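Local coordinates for alanine racemase (Acinetobacter baumannii, PDB 4QHR), which belongs to the alanine racemase family, built from an N-terminal TIM-barrel domain and a C-terminal domain rich in beta strands, at residues D85-A90 with F95-H100. Residues are numbered along the deposited sequence; the frame is centred on the assembly and turned at random.
Sequences DEMPVA and FECVIH
A90 and F95 show in miniature how a barrel helix is tied to the strand that follows it. The backbone N of F95 donates to A90 O over 2.8 Å, with a nearly straight N-H...O angle of 176°; the donor stands tilted 23° from the carbonyl plane. This bond bridges the short turn between helix 87-92 and strand 95-99. Beside it the two side chains meet, A90 CB lying 4.1 Å from F95 CB. With F95 CG anti to its own carbonyl carbon (chi1 -66°), the ring lies obliquely beside the A90 backbone, CD2 4.0 Å from A90 CA.

Two residues along the strand, C97 again directs its side chain at the helix, and its SG meets A90 CB at 4.1 Å. The methyl of A90 therefore packs against both F95 and C97. One helical turn earlier, M87 folds its thioether back toward the strand, and its SD reaches C97 SG at a looser 4.5 Å.

Behind this small apolar seam, A90 N donates to E86 O, one turn back along the chain, and E86 OE2 accepts from F82 N and from M1 N of the second subunit. F95 also packs on L60 and R67 of helix 60-68. Helix 87-92 and strand 95-99 form the second half of the beta-alpha-beta unit that begins with strand 75-77, and strand 95-99 runs parallel between strands 75-77 and 122-125 of the barrel.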
loop_
_atom_site.group_PDB
_atom_site.type_symbol
_atom_site.label_atom_id
_atom_site.label_comp_id
_atom_site.label_asym_id
_atom_site.label_seq_id
_atom_site.Cartn_x
_atom_site.Cartn_y
_atom_site.Cartn_z
ATOM N N ASP A 85 -14.147 10.726 -25.171
ATOM C CA ASP A 85 -15.473 10.248 -24.713
ATOM C C ASP A 85 -15.786 10.579 -23.256
ATOM O O ASP A 85 -16.888 10.372 -22.810
ATOM C CB ASP A 85 -15.681 8.762 -25.037
ATOM C CG ASP A 85 -14.773 7.839 -24.263
ATOM O OD1 ASP A 85 -13.964 8.262 -23.410
ATOM O OD2 ASP A 85 -14.860 6.605 -24.561
ATOM N N GLU A 86 -14.823 11.077 -22.498
ATOM C CA GLU A 86 -15.112 11.606 -21.159
ATOM C C GLU A 86 -15.781 12.945 -21.170
ATOM O O GLU A 86 -16.417 13.309 -20.180
ATOM C CB GLU A 86 -13.836 11.707 -20.305
ATOM C CG GLU A 86 -13.072 10.400 -20.102
ATOM C CD GLU A 86 -11.749 10.657 -19.381
ATOM O OE1 GLU A 86 -11.756 11.494 -18.456
ATOM O OE2 GLU A 86 -10.729 10.047 -19.711
ATOM N N MET A 87 -15.654 13.715 -22.257
ATOM C CA MET A 87 -16.236 15.050 -22.306
ATOM C C MET A 87 -17.752 15.134 -22.039
ATOM O O MET A 87 -18.157 15.988 -21.238
ATOM C CB MET A 87 -15.894 15.777 -23.635
ATOM C CG MET A 87 -14.413 16.169 -23.731
ATOM S SD MET A 87 -13.845 17.248 -22.394
ATOM C CE MET A 87 -14.880 18.659 -22.692
ATOM N N PRO A 88 -18.565 14.284 -22.682
ATOM C CA PRO A 88 -20.029 14.366 -22.438
ATOM C C PRO A 88 -20.376 14.091 -21.000
ATOM O O PRO A 88 -21.303 14.719 -20.457
ATOM C CB PRO A 88 -20.626 13.286 -23.367
ATOM C CG PRO A 88 -19.615 13.079 -24.429
ATOM C CD PRO A 88 -18.254 13.352 -23.794
ATOM N N VAL A 89 -19.631 13.168 -20.373
ATOM C CA VAL A 89 -19.875 12.770 -18.967
ATOM C C VAL A 89 -19.492 13.897 -18.006
ATOM O O VAL A 89 -20.272 14.284 -17.138
ATOM C CB VAL A 89 -19.080 11.511 -18.574
ATOM C CG1 VAL A 89 -19.369 11.109 -17.138
ATOM C CG2 VAL A 89 -19.391 10.343 -19.524
ATOM N N ALA A 90 -18.302 14.446 -18.204
ATOM C CA ALA A 90 -17.864 15.625 -17.479
ATOM C C ALA A 90 -18.859 16.765 -17.550
ATOM O O ALA A 90 -19.196 17.357 -16.542
ATOM C CB ALA A 90 -16.486 16.091 -17.977
ATOM N N PHE A 95 -18.483 18.703 -14.140
ATOM C CA PHE A 95 -17.085 18.615 -13.750
ATOM C C PHE A 95 -16.278 19.609 -14.592
ATOM O O PHE A 95 -16.236 19.512 -15.826
ATOM C CB PHE A 95 -16.535 17.215 -14.037
ATOM C CG PHE A 95 -17.126 16.106 -13.235
ATOM C CD1 PHE A 95 -17.827 16.315 -12.106
ATOM C CD2 PHE A 95 -16.911 14.817 -13.628
ATOM C CE1 PHE A 95 -18.347 15.284 -11.388
ATOM C CE2 PHE A 95 -17.420 13.753 -12.905
ATOM C CZ PHE A 95 -18.132 13.994 -11.789
ATOM N N GLU A 96 -15.621 20.574 -13.963
ATOM C CA GLU A 96 -14.805 21.490 -14.699
ATOM C C GLU A 96 -13.492 20.771 -15.016
ATOM O O GLU A 96 -12.983 20.028 -14.183
ATOM C CB GLU A 96 -14.533 22.742 -13.890
ATOM C CG GLU A 96 -15.808 23.530 -13.630
ATOM C CD GLU A 96 -15.572 24.831 -12.933
ATOM O OE1 GLU A 96 -14.507 24.991 -12.289
ATOM O OE2 GLU A 96 -16.444 25.711 -13.100
ATOM N N CYS A 97 -12.951 21.045 -16.191
ATOM C CA CYS A 97 -11.759 20.382 -16.665
ATOM C C CYS A 97 -10.569 21.282 -16.683
ATOM O O CYS A 97 -10.643 22.403 -17.181
ATOM C CB CYS A 97 -11.953 19.865 -18.092
ATOM S SG CYS A 97 -13.200 18.590 -18.184
ATOM N N VAL A 98 -9.468 20.762 -16.154
ATOM C CA VAL A 98 -8.177 21.274 -16.480
ATOM C C VAL A 98 -7.868 20.895 -17.929
ATOM O O VAL A 98 -8.174 19.777 -18.364
ATOM C CB VAL A 98 -7.082 20.702 -15.566
ATOM C CG1 VAL A 98 -5.738 20.680 -16.259
ATOM C CG2 VAL A 98 -6.993 21.538 -14.309
ATOM N N ILE A 99 -7.276 21.813 -18.692
ATOM C CA ILE A 99 -6.604 21.424 -19.916
ATOM C C ILE A 99 -5.111 21.748 -19.775
ATOM O O ILE A 99 -4.714 22.781 -19.224
ATOM C CB ILE A 99 -7.215 22.057 -21.213
ATOM C CG1 ILE A 99 -7.031 23.562 -21.266
ATOM C CG2 ILE A 99 -8.670 21.641 -21.381
ATOM C CD1 ILE A 99 -7.282 24.170 -22.637
ATOM N N HIS A 100 -4.285 20.832 -20.247
ATOM C CA HIS A 100 -2.839 20.989 -20.115
ATOM C C HIS A 100 -2.081 20.748 -21.442
ATOM O O HIS A 100 -0.889 20.968 -21.487
ATOM C CB HIS A 100 -2.276 20.114 -18.975
ATOM C CG HIS A 100 -2.475 18.652 -19.202
ATOM N ND1 HIS A 100 -1.691 17.926 -20.075
ATOM C CD2 HIS A 100 -3.387 17.787 -18.689
ATOM C CE1 HIS A 100 -2.103 16.673 -20.076
ATOM N NE2 HIS A 100 -3.156 16.570 -19.275
#